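Local coordinates for hypothetical protein GrpB (Enterococcus faecalis, PDB 2NRK), which is of unknown function but belongs to the GrpB (UPF0157) family, which is grouped by sequence with nucleotidyltransferase-like proteins, and occurs as a two-chain assembly, at residues H104-Q107 with E113-R116; P128-T133 with D157-K162; D55-V60 with R116-R121. All coordinates share one frame; numbering follows the deposited sequence.

Contact 1: H104-Q107 with E113-R116; sequences HIYQ and EILR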
ATOM      1  N   HIS A 104      10.905 -10.399  -8.371  1.00 23.84           N
ATOM      2  CA  HIS A 104       9.750 -10.742  -7.539  1.00 24.11           C
ATOM      3  C   HIS A 104       8.568 -10.069  -8.228  1.00 24.01           C
ATOM      4  O   HIS A 104       8.475  -8.830  -8.210  1.00 24.10           O
ATOM      5  CB  HIS A 104       9.899 -10.129  -6.135  1.00 24.91           C
ATOM      6  CG  HIS A 104      11.202 -10.446  -5.461  1.00 25.59           C
ATOM      7  ND1 HIS A 104      11.329 -11.439  -4.513  1.00 30.90           N
ATOM      8  CD2 HIS A 104      12.440  -9.925  -5.628  1.00 28.31           C
ATOM      9  CE1 HIS A 104      12.587 -11.493  -4.102  1.00 29.09           C
ATOM     10  NE2 HIS A 104      13.285 -10.590  -4.766  1.00 27.86           N
ATOM     11  N   ILE A 105       7.728 -10.865  -8.885  1.00 23.57           N
ATOM     12  CA  ILE A 105       6.631 -10.307  -9.677  1.00 24.58           C
ATOM     13  C   ILE A 105       5.330 -10.517  -8.896  1.00 24.84           C
ATOM     14  O   ILE A 105       5.034 -11.623  -8.448  1.00 25.69           O
ATOM     15  CB  ILE A 105       6.530 -10.959 -11.069  1.00 23.95           C
ATOM     16  CG1 ILE A 105       7.883 -10.907 -11.802  1.00 23.33           C
ATOM     17  CG2 ILE A 105       5.488 -10.242 -11.918  1.00 24.49           C
ATOM     18  CD1 ILE A 105       7.906 -11.729 -13.141  1.00 25.04           C
ATOM     19  N   TYR A 106       4.547  -9.442  -8.739  1.00 23.30           N
ATOM     20  CA  TYR A 106       3.251  -9.567  -8.071  1.00 23.65           C
ATOM     21  C   TYR A 106       2.163  -8.826  -8.852  1.00 22.59           C
ATOM     22  O   TYR A 106       2.442  -7.866  -9.562  1.00 22.96           O
ATOM     23  CB  TYR A 106       3.281  -8.938  -6.684  1.00 24.26           C
ATOM     24  CG  TYR A 106       4.270  -9.547  -5.704  1.00 25.19           C
ATOM     25  CD1 TYR A 106       3.928 -10.648  -4.921  1.00 26.37           C
ATOM     26  CD2 TYR A 106       5.509  -8.945  -5.517  1.00 26.22           C
ATOM     27  CE1 TYR A 106       4.869 -11.152  -3.954  1.00 28.45           C
ATOM     28  CE2 TYR A 106       6.429  -9.437  -4.597  1.00 28.99           C
ATOM     29  CZ  TYR A 106       6.107 -10.514  -3.831  1.00 28.70           C
ATOM     30  OH  TYR A 106       7.064 -10.914  -2.887  1.00 31.72           O
ATOM     31  N   GLN A 107       0.927  -9.279  -8.693  1.00 22.68           N
ATOM     32  CA  GLN A 107      -0.206  -8.547  -9.242  1.00 22.02           C
ATOM     33  C   GLN A 107      -0.454  -7.266  -8.426  1.00 22.05           C
ATOM     34  O   GLN A 107      -0.192  -7.230  -7.216  1.00 22.56           O
ATOM     35  CB  GLN A 107      -1.460  -9.412  -9.199  1.00 22.64           C
ATOM     36  CG  GLN A 107      -2.545  -8.931 -10.137  1.00 23.89           C
ATOM     37  CD  GLN A 107      -3.557 -10.036 -10.388  1.00 25.18           C
ATOM     38  OE1 GLN A 107      -3.396 -10.841 -11.306  1.00 24.21           O
ATOM     39  NE2 GLN A 107      -4.571 -10.103  -9.544  1.00 25.89           N
ATOM     40  N   GLU A 113       2.406  -7.667  -0.022  1.00 24.05           N
ATOM     41  CA  GLU A 113       3.783  -8.003  -0.449  1.00 24.26           C
ATOM     42  C   GLU A 113       4.436  -6.811  -1.080  1.00 23.83           C
ATOM     43  O   GLU A 113       5.614  -6.537  -0.846  1.00 24.25           O
ATOM     44  CB  GLU A 113       3.744  -9.166  -1.420  1.00 25.26           C
ATOM     45  CG  GLU A 113       3.587 -10.476  -0.645  1.00 25.20           C
ATOM     46  CD  GLU A 113       4.865 -10.744   0.175  1.00 30.84           C
ATOM     47  OE1 GLU A 113       5.947 -10.962  -0.436  1.00 31.87           O
ATOM     48  OE2 GLU A 113       4.788 -10.715   1.403  1.00 32.16           O
ATOM     49  N   ILE A 114       3.663  -6.086  -1.899  1.00 23.62           N
ATOM     50  CA  ILE A 114       4.273  -4.924  -2.565  1.00 22.87           C
ATOM     51  C   ILE A 114       4.762  -3.904  -1.547  1.00 23.73           C
ATOM     52  O   ILE A 114       5.904  -3.444  -1.601  1.00 22.15           O
ATOM     53  CB  ILE A 114       3.294  -4.284  -3.588  1.00 22.14           C
ATOM     54  CG1 ILE A 114       2.992  -5.304  -4.713  1.00 22.07           C
ATOM     55  CG2 ILE A 114       3.884  -2.960  -4.140  1.00 22.51           C
ATOM     56  CD1 ILE A 114       1.758  -4.931  -5.594  1.00 23.68           C
ATOM     57  N   LEU A 115       3.891  -3.544  -0.602  1.00 22.42           N
ATOM     58  CA  LEU A 115       4.318  -2.601   0.467  1.00 22.37           C
ATOM     59  C   LEU A 115       5.366  -3.155   1.402  1.00 22.27           C
ATOM     60  O   LEU A 115       6.199  -2.393   1.884  1.00 23.29           O
ATOM     61  CB  LEU A 115       3.133  -2.026   1.263  1.00 23.32           C
ATOM     62  CG  LEU A 115       2.260  -1.066   0.457  1.00 23.15           C
ATOM     63  CD1 LEU A 115       1.269  -0.411   1.413  1.00 24.53           C
ATOM     64  CD2 LEU A 115       3.059   0.072  -0.260  1.00 24.73           C
ATOM     65  N   ARG A 116       5.370  -4.468   1.644  1.00 22.94           N
ATOM     66  CA  ARG A 116       6.402  -5.048   2.522  1.00 23.36           C
ATOM     67  C   ARG A 116       7.768  -4.646   1.968  1.00 23.81           C
ATOM     68  O   ARG A 116       8.625  -4.151   2.701  1.00 24.54           O
ATOM     69  CB  ARG A 116       6.304  -6.560   2.571  1.00 22.85           C
ATOM     70  CG  ARG A 116       7.451  -7.141   3.449  1.00 23.98           C
ATOM     71  CD  ARG A 116       7.135  -8.607   3.786  1.00 25.28           C
ATOM     72  NE  ARG A 116       7.218  -9.471   2.613  1.00 26.15           N
ATOM     73  CZ  ARG A 116       8.340 -10.026   2.164  1.00 28.73           C
ATOM     74  NH1 ARG A 116       9.525  -9.750   2.754  1.00 29.23           N
ATOM     75  NH2 ARG A 116       8.284 -10.829   1.095  1.00 29.70           N
TER

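Contact 2: P128-T133 with D157-K162; sequences PAIATT and DAFIKK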
ATOM      1  N   PRO A 128      19.753   5.865   8.050  1.00 27.06           N
ATOM      2  CA  PRO A 128      21.105   5.311   7.855  1.00 27.24           C
ATOM      3  C   PRO A 128      21.655   4.565   9.070  1.00 27.14           C
ATOM      4  O   PRO A 128      22.383   3.591   8.893  1.00 26.48           O
ATOM      5  CB  PRO A 128      21.958   6.558   7.515  1.00 28.23           C
ATOM      6  CG  PRO A 128      21.153   7.745   8.076  1.00 28.78           C
ATOM      7  CD  PRO A 128      19.720   7.321   7.805  1.00 27.75           C
ATOM      8  N   ALA A 129      21.285   4.966  10.290  1.00 26.18           N
ATOM      9  CA  ALA A 129      21.747   4.254  11.486  1.00 26.42           C
ATOM     10  C   ALA A 129      21.201   2.821  11.533  1.00 25.93           C
ATOM     11  O   ALA A 129      21.911   1.901  11.913  1.00 25.26           O
ATOM     12  CB  ALA A 129      21.390   5.021  12.782  1.00 26.50           C
ATOM     13  N   ILE A 130      19.939   2.661  11.136  1.00 24.85           N
ATOM     14  CA  ILE A 130      19.331   1.346  11.075  1.00 25.25           C
ATOM     15  C   ILE A 130      19.963   0.527   9.943  1.00 24.69           C
ATOM     16  O   ILE A 130      20.263  -0.663  10.130  1.00 24.17           O
ATOM     17  CB  ILE A 130      17.797   1.434  10.906  1.00 25.52           C
ATOM     18  CG1 ILE A 130      17.209   2.107  12.161  1.00 26.38           C
ATOM     19  CG2 ILE A 130      17.229   0.037  10.750  1.00 24.85           C
ATOM     20  CD1 ILE A 130      15.689   2.422  12.051  1.00 28.03           C
ATOM     21  N   ALA A 131      20.174   1.159   8.791  1.00 23.74           N
ATOM     22  CA  ALA A 131      20.855   0.472   7.689  1.00 23.78           C
ATOM     23  C   ALA A 131      22.255   0.007   8.133  1.00 23.43           C
ATOM     24  O   ALA A 131      22.669  -1.095   7.814  1.00 23.41           O
ATOM     25  CB  ALA A 131      20.945   1.363   6.468  1.00 23.74           C
ATOM     26  N   THR A 132      22.978   0.846   8.882  1.00 22.96           N
ATOM     27  CA  THR A 132      24.308   0.475   9.371  1.00 22.14           C
ATOM     28  C   THR A 132      24.234  -0.730  10.310  1.00 22.91           C
ATOM     29  O   THR A 132      25.063  -1.636  10.216  1.00 23.17           O
ATOM     30  CB  THR A 132      24.993   1.677  10.015  1.00 22.92           C
ATOM     31  OG1 THR A 132      25.171   2.675   9.001  1.00 24.78           O
ATOM     32  CG2 THR A 132      26.351   1.275  10.609  1.00 24.93           C
ATOM     33  N   THR A 133      23.209  -0.770  11.162  1.00 22.61           N
ATOM     34  CA  THR A 133      22.998  -1.904  12.068  1.00 23.69           C
ATOM     35  C   THR A 133      22.801  -3.171  11.252  1.00 23.05           C
ATOM     36  O   THR A 133      23.398  -4.209  11.565  1.00 23.62           O
ATOM     37  CB  THR A 133      21.788  -1.643  13.018  1.00 24.44           C
ATOM     38  OG1 THR A 133      22.140  -0.552  13.862  1.00 25.51           O
ATOM     39  CG2 THR A 133      21.500  -2.852  13.915  1.00 24.81           C
ATOM     40  N   ASP A 157      16.492 -13.074  10.105  1.00 30.85           N
ATOM     41  CA  ASP A 157      15.037 -13.061   9.885  1.00 30.26           C
ATOM     42  C   ASP A 157      14.265 -12.214  10.898  1.00 27.81           C
ATOM     43  O   ASP A 157      13.379 -11.437  10.514  1.00 26.75           O
ATOM     44  CB  ASP A 157      14.455 -14.491   9.875  1.00 31.24           C
ATOM     45  CG  ASP A 157      12.952 -14.515   9.584  1.00 35.85           C
ATOM     46  OD1 ASP A 157      12.543 -14.121   8.472  1.00 42.69           O
ATOM     47  OD2 ASP A 157      12.162 -14.919  10.470  1.00 41.35           O
ATOM     48  N   ALA A 158      14.601 -12.378  12.176  1.00 26.02           N
ATOM     49  CA  ALA A 158      13.905 -11.652  13.255  1.00 25.22           C
ATOM     50  C   ALA A 158      14.137 -10.137  13.113  1.00 24.25           C
ATOM     51  O   ALA A 158      13.211  -9.329  13.338  1.00 25.03           O
ATOM     52  CB  ALA A 158      14.369 -12.148  14.634  1.00 24.44           C
ATOM     53  N   PHE A 159      15.366  -9.763  12.752  1.00 23.22           N
ATOM     54  CA  PHE A 159      15.711  -8.362  12.534  1.00 23.49           C
ATOM     55  C   PHE A 159      14.896  -7.807  11.376  1.00 23.65           C
ATOM     56  O   PHE A 159      14.270  -6.747  11.477  1.00 22.93           O
ATOM     57  CB  PHE A 159      17.208  -8.198  12.243  1.00 23.75           C
ATOM     58  CG  PHE A 159      17.602  -6.765  11.915  1.00 21.88           C
ATOM     59  CD1 PHE A 159      17.820  -5.840  12.930  1.00 24.98           C
ATOM     60  CD2 PHE A 159      17.689  -6.341  10.587  1.00 25.16           C
ATOM     61  CE1 PHE A 159      18.191  -4.516  12.636  1.00 26.33           C
ATOM     62  CE2 PHE A 159      18.030  -5.046  10.299  1.00 27.60           C
ATOM     63  CZ  PHE A 159      18.286  -4.120  11.313  1.00 26.94           C
ATOM     64  N   ILE A 160      14.885  -8.542  10.270  1.00 23.10           N
ATOM     65  CA  ILE A 160      14.122  -8.082   9.101  1.00 24.85           C
ATOM     66  C   ILE A 160      12.629  -7.896   9.428  1.00 25.39           C
ATOM     67  O   ILE A 160      12.041  -6.878   9.049  1.00 25.74           O
ATOM     68  CB  ILE A 160      14.322  -9.037   7.900  1.00 25.52           C
ATOM     69  CG1 ILE A 160      15.757  -8.875   7.382  1.00 25.28           C
ATOM     70  CG2 ILE A 160      13.252  -8.758   6.822  1.00 25.17           C
ATOM     71  CD1 ILE A 160      16.213 -10.051   6.446  1.00 27.96           C
ATOM     72  N   LYS A 161      12.009  -8.858  10.110  1.00 25.11           N
ATOM     73  CA  LYS A 161      10.589  -8.719  10.485  1.00 26.01           C
ATOM     74  C   LYS A 161      10.353  -7.493  11.369  1.00 25.16           C
ATOM     75  O   LYS A 161       9.384  -6.764  11.180  1.00 24.98           O
ATOM     76  CB  LYS A 161      10.048  -9.981  11.175  1.00 26.73           C
ATOM     77  CG  LYS A 161       9.995 -11.215  10.272  1.00 33.02           C
ATOM     78  CD  LYS A 161       8.711 -11.336   9.471  1.00 40.17           C
ATOM     79  CE  LYS A 161       8.536 -12.772   8.944  1.00 42.07           C
ATOM     80  NZ  LYS A 161       9.643 -13.136   8.025  1.00 42.95           N
ATOM     81  N   LYS A 162      11.265  -7.247  12.308  1.00 23.28           N
ATOM     82  CA  LYS A 162      11.137  -6.074  13.180  1.00 23.18           C
ATOM     83  C   LYS A 162      11.171  -4.789  12.339  1.00 23.24           C
ATOM     84  O   LYS A 162      10.337  -3.873  12.502  1.00 22.74           O
ATOM     85  CB  LYS A 162      12.293  -6.040  14.195  1.00 23.09           C
ATOM     86  CG  LYS A 162      12.254  -4.788  15.064  1.00 23.53           C
ATOM     87  CD  LYS A 162      13.409  -4.727  16.062  1.00 25.67           C
ATOM     88  CE  LYS A 162      12.995  -3.789  17.200  1.00 27.69           C
ATOM     89  NZ  LYS A 162      14.061  -3.392  18.102  1.00 31.66           N
TER

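Contact 3: D55-V60 with R116-R121; sequences DFLVIV and RHLAFR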
ATOM      1  N   ASP A  55      17.747  -7.184  -6.461  1.00 22.97           N
ATOM      2  CA  ASP A  55      16.317  -7.523  -6.345  1.00 23.82           C
ATOM      3  C   ASP A  55      15.431  -6.554  -7.103  1.00 23.74           C
ATOM      4  O   ASP A  55      15.556  -5.297  -6.932  1.00 23.55           O
ATOM      5  CB  ASP A  55      15.854  -7.536  -4.883  1.00 25.02           C
ATOM      6  CG  ASP A  55      16.535  -8.620  -4.084  1.00 28.48           C
ATOM      7  OD1 ASP A  55      16.118  -9.784  -4.207  1.00 28.49           O
ATOM      8  OD2 ASP A  55      17.499  -8.290  -3.343  1.00 29.16           O
ATOM      9  N   PHE A  56      14.518  -7.131  -7.882  1.00 23.37           N
ATOM     10  CA  PHE A  56      13.513  -6.406  -8.697  1.00 23.93           C
ATOM     11  C   PHE A  56      12.110  -6.689  -8.200  1.00 24.04           C
ATOM     12  O   PHE A  56      11.753  -7.865  -7.946  1.00 24.82           O
ATOM     13  CB  PHE A  56      13.581  -6.828 -10.182  1.00 23.48           C
ATOM     14  CG  PHE A  56      14.927  -6.616 -10.808  1.00 23.61           C
ATOM     15  CD1 PHE A  56      15.149  -5.522 -11.640  1.00 22.24           C
ATOM     16  CD2 PHE A  56      15.980  -7.485 -10.549  1.00 23.85           C
ATOM     17  CE1 PHE A  56      16.421  -5.271 -12.187  1.00 23.83           C
ATOM     18  CE2 PHE A  56      17.244  -7.250 -11.101  1.00 22.93           C
ATOM     19  CZ  PHE A  56      17.470  -6.137 -11.926  1.00 24.40           C
ATOM     20  N   LEU A  57      11.330  -5.612  -8.020  1.00 24.08           N
ATOM     21  CA  LEU A  57       9.892  -5.724  -7.718  1.00 24.23           C
ATOM     22  C   LEU A  57       9.158  -5.336  -8.986  1.00 23.83           C
ATOM     23  O   LEU A  57       9.303  -4.219  -9.463  1.00 24.15           O
ATOM     24  CB  LEU A  57       9.501  -4.798  -6.559  1.00 24.70           C
ATOM     25  CG  LEU A  57       7.985  -4.751  -6.227  1.00 23.72           C
ATOM     26  CD1 LEU A  57       7.435  -6.133  -5.855  1.00 26.49           C
ATOM     27  CD2 LEU A  57       7.712  -3.771  -5.071  1.00 25.10           C
ATOM     28  N   VAL A  58       8.467  -6.290  -9.576  1.00 22.67           N
ATOM     29  CA  VAL A  58       7.738  -6.045 -10.818  1.00 23.18           C
ATOM     30  C   VAL A  58       6.239  -6.147 -10.483  1.00 23.40           C
ATOM     31  O   VAL A  58       5.773  -7.182  -9.979  1.00 24.06           O
ATOM     32  CB  VAL A  58       8.119  -7.100 -11.890  1.00 23.78           C
ATOM     33  CG1 VAL A  58       7.312  -6.865 -13.138  1.00 25.03           C
ATOM     34  CG2 VAL A  58       9.608  -7.032 -12.220  1.00 25.29           C
ATOM     35  N   ILE A  59       5.501  -5.083 -10.788  1.00 22.58           N
ATOM     36  CA  ILE A  59       4.076  -5.026 -10.468  1.00 22.41           C
ATOM     37  C   ILE A  59       3.324  -5.092 -11.783  1.00 22.64           C
ATOM     38  O   ILE A  59       3.590  -4.286 -12.692  1.00 23.34           O
ATOM     39  CB  ILE A  59       3.750  -3.707  -9.713  1.00 22.15           C
ATOM     40  CG1 ILE A  59       4.614  -3.623  -8.452  1.00 22.29           C
ATOM     41  CG2 ILE A  59       2.272  -3.667  -9.420  1.00 23.13           C
ATOM     42  CD1 ILE A  59       4.523  -2.226  -7.790  1.00 23.11           C
ATOM     43  N   VAL A  60       2.415  -6.057 -11.902  1.00 22.59           N
ATOM     44  CA  VAL A  60       1.689  -6.307 -13.159  1.00 22.94           C
ATOM     45  C   VAL A  60       0.174  -6.224 -12.990  1.00 23.58           C
ATOM     46  O   VAL A  60      -0.353  -6.347 -11.867  1.00 23.43           O
ATOM     47  CB  VAL A  60       2.045  -7.724 -13.771  1.00 23.54           C
ATOM     48  CG1 VAL A  60       3.538  -7.784 -14.091  1.00 21.93           C
ATOM     49  CG2 VAL A  60       1.617  -8.874 -12.814  1.00 23.35           C
ATOM     50  N   ARG A 116       5.370  -4.468   1.644  1.00 22.94           N
ATOM     51  CA  ARG A 116       6.402  -5.048   2.522  1.00 23.36           C
ATOM     52  C   ARG A 116       7.768  -4.646   1.968  1.00 23.81           C
ATOM     53  O   ARG A 116       8.625  -4.151   2.701  1.00 24.54           O
ATOM     54  CB  ARG A 116       6.304  -6.560   2.571  1.00 22.85           C
ATOM     55  CG  ARG A 116       7.451  -7.141   3.449  1.00 23.98           C
ATOM     56  CD  ARG A 116       7.135  -8.607   3.786  1.00 25.28           C
ATOM     57  NE  ARG A 116       7.218  -9.471   2.613  1.00 26.15           N
ATOM     58  CZ  ARG A 116       8.340 -10.026   2.164  1.00 28.73           C
ATOM     59  NH1 ARG A 116       9.525  -9.750   2.754  1.00 29.23           N
ATOM     60  NH2 ARG A 116       8.284 -10.829   1.095  1.00 29.70           N
ATOM     61  N   HIS A 117       7.944  -4.836   0.651  1.00 23.71           N
ATOM     62  CA  HIS A 117       9.220  -4.519   0.018  1.00 24.02           C
ATOM     63  C   HIS A 117       9.469  -3.024  -0.064  1.00 23.90           C
ATOM     64  O   HIS A 117      10.553  -2.579   0.285  1.00 23.69           O
ATOM     65  CB  HIS A 117       9.271  -5.106  -1.401  1.00 24.26           C
ATOM     66  CG  HIS A 117       9.250  -6.603  -1.427  1.00 25.59           C
ATOM     67  ND1 HIS A 117      10.250  -7.363  -0.854  1.00 28.00           N
ATOM     68  CD2 HIS A 117       8.365  -7.480  -1.961  1.00 26.35           C
ATOM     69  CE1 HIS A 117       9.991  -8.649  -1.053  1.00 27.70           C
ATOM     70  NE2 HIS A 117       8.841  -8.749  -1.702  1.00 28.21           N
ATOM     71  N   LEU A 118       8.487  -2.248  -0.538  1.00 23.10           N
ATOM     72  CA  LEU A 118       8.744  -0.822  -0.750  1.00 22.48           C
ATOM     73  C   LEU A 118       8.921  -0.094   0.582  1.00 22.43           C
ATOM     74  O   LEU A 118       9.786   0.768   0.698  1.00 22.01           O
ATOM     75  CB  LEU A 118       7.613  -0.144  -1.558  1.00 23.10           C
ATOM     76  CG  LEU A 118       7.523  -0.646  -3.000  1.00 23.66           C
ATOM     77  CD1 LEU A 118       6.222  -0.067  -3.640  1.00 25.29           C
ATOM     78  CD2 LEU A 118       8.773  -0.239  -3.805  1.00 24.84           C
ATOM     79  N   ALA A 119       8.089  -0.417   1.573  1.00 22.32           N
ATOM     80  CA  ALA A 119       8.207   0.285   2.850  1.00 23.38           C
ATOM     81  C   ALA A 119       9.569   0.004   3.476  1.00 22.59           C
ATOM     82  O   ALA A 119      10.207   0.921   3.988  1.00 22.79           O
ATOM     83  CB  ALA A 119       7.068  -0.118   3.800  1.00 24.43           C
ATOM     84  N   PHE A 120      10.000  -1.269   3.437  1.00 22.51           N
ATOM     85  CA  PHE A 120      11.287  -1.709   4.010  1.00 22.39           C
ATOM     86  C   PHE A 120      12.422  -0.912   3.378  1.00 22.23           C
ATOM     87  O   PHE A 120      13.238  -0.320   4.089  1.00 23.10           O
ATOM     88  CB  PHE A 120      11.469  -3.207   3.748  1.00 23.27           C
ATOM     89  CG  PHE A 120      12.749  -3.778   4.306  1.00 22.20           C
ATOM     90  CD1 PHE A 120      12.880  -4.061   5.662  1.00 26.28           C
ATOM     91  CD2 PHE A 120      13.787  -4.097   3.439  1.00 25.04           C
ATOM     92  CE1 PHE A 120      14.095  -4.634   6.187  1.00 25.90           C
ATOM     93  CE2 PHE A 120      14.992  -4.649   3.947  1.00 25.32           C
ATOM     94  CZ  PHE A 120      15.135  -4.908   5.304  1.00 26.18           C
ATOM     95  N   ARG A 121      12.426  -0.845   2.045  1.00 23.14           N
ATOM     96  CA  ARG A 121      13.435  -0.067   1.330  1.00 22.31           C
ATOM     97  C   ARG A 121      13.408   1.405   1.728  1.00 23.16           C
ATOM     98  O   ARG A 121      14.458   1.991   2.090  1.00 23.61           O
ATOM     99  CB  ARG A 121      13.209  -0.174  -0.188  1.00 23.13           C
ATOM    100  CG  ARG A 121      14.209   0.699  -0.971  1.00 22.98           C
ATOM    101  CD  ARG A 121      13.693   0.834  -2.399  1.00 23.32           C
ATOM    102  NE  ARG A 121      12.549   1.758  -2.447  1.00 23.94           N
ATOM    103  CZ  ARG A 121      11.844   2.002  -3.554  1.00 26.88           C
ATOM    104  NH1 ARG A 121      12.167   1.407  -4.719  1.00 24.74           N
ATOM    105  NH2 ARG A 121      10.814   2.840  -3.507  1.00 25.76           N
TER

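Contact 1: H104-Q107 with E113-R116
Tyr106 and Glu113 meet within a beta-alpha unit, where strand 101-107 turns through a short connection into helix 111-126 and the helix folds back over one face of the mixed sheet. The Tyr106 ring projects toward the first turns of the helix and lies under the aliphatic part of Glu113. CB of Glu113 sits over one ring face, 3.7 Å from the centroid and 24° off the normal, a CH-pi contact shifted toward the CE1 side, with CB at 3.4 Å from Tyr106 CE1. From there the Glu113 chain bends at chi2 (-67°), which brings its carboxylate round to the phenol, the two planes 59° apart. OE1 of Glu113 is 2.7 Å from Tyr106 OH, but this is at most a weak hydrogen bond; the stronger partner of the hydroxyl is NE2 of His117, one turn further along the helix.

The carboxylate has a firmer hold from its own helix. Arg116 grips it side-on, NH2 to Glu113 OE1 at 2.8 Å and NE to OE2 at 3.0 Å, and this bidentate salt bridge should limit rotation of the carboxylate. NH1 of Arg116 reaches on to Glu164 of helix 157-171. Below this polar end CG1 of Ile114 makes an apolar contact with Tyr106 CB. Its CD1 methyl meets the strand backbone in van der Waals contact, 3.4 Å from the O of Gln107.

Contact 2: P128-T133 with D157-K162
The backbone O of Ala129 receives the amide N of Thr133 at 3.1 Å, and OG1 of the same threonine lies equally close, a probable second bond whose proton could also go elsewhere. With its hydroxyl turned back to its own helix in this way, Thr133 offers its methyl across the gap: CG2 comes to 3.9 Å from CE1 of Phe159, approaching the ring obliquely.

Phe159 is the side chain that spans the space between the helices. Its CG is anti to the backbone N (chi1 176°), which sends the ring out from helix 157-171 toward helix 128-142, so that the far end, CE1 and CZ, does the touching. CZ points into the groove between Thr133 and Ile130. There it is 4.2 Å from the backbone O of Ile130, which lies at the ring edge close to its plane, and 4.3 Å from Ile130 CG2. The fit is light, with the nearest CA atoms, those of Thr133 and Phe159, still 9.7 Å apart. Away from this interface, the other side of helix 157-171 carries a salt bridge one turn long, Lys161 NZ to Asp157 OD1 at 3.1 Å.

The two helices run roughly antiparallel in a helical layer at the surface of the chain. The Phe159 ring also meets the ring of Tyr134, at about 25° between planes, and packs on Leu137, while Ile130 reaches Ile163 further along helix 157-171 and Tyr123 and Leu124 near the end of helix 111-126, thereby joining three helices.

Contact 3: D55-V60 with R116-R121
Leu57 holds CG anti to its backbone N (chi1 175°) with chi2 at 59°, and Leu118 turns CG the other way, beside its own N (chi1 -66°); between them these torsions bring the two leucine ends together. The CD2 methyl of Leu57 makes the main touch, 3.8 Å from CG and 3.9 Å from CD2 of Leu118, and the two side chains cross at about a right angle. The same methyl lies 4.2 Å from CB of His117, while CD1 of Leu57 approaches the imidazole obliquely.

This is the buried face of an alpha/beta fold: strand 54-60, flanked in the mixed sheet by strands 34-40 and 101-107, presents Leu57 to helix 111-126, whereas Phe56 and Val58 face helix 14-30 on the other side. Ile40 fills in beside Leu57 and His117. The polar end of His117 is turned from the leucines, its NE2 bonded to the hydroxyl of Tyr106.

Leu118 is shared further. Its CD2 lies 3.5 Å above one face of the Arg121 guanidinium, toward the rim, and the charge of Arg121 is met by Glu38 OE1, with the backbone O of His39 as another partner of NH1. Trp172 of the second subunit packs on Leu118 and on Ile59.

Contacts 1 and 3 lay successive turns of helix 111-126, with Arg116 in common, on neighbouring strands 101-107 and 54-60; their centres are about 6 Å apart and backbone bonds, such as Tyr106 N to Val58 O at 2.9 Å, tie the strands together. Contact 3 is buried and purely apolar across its segments, whereas contact 1, only partly buried, adds a carboxylate and a guanidinium where the helix begins. Both touch the second subunit. Contact 2 is a surface contact between two helices, about 17 Å from contact 3 centre to centre, and thinly packed. It still meets contact 3, where Phe120 CE1 lies 4.2 Å from Ile160 O.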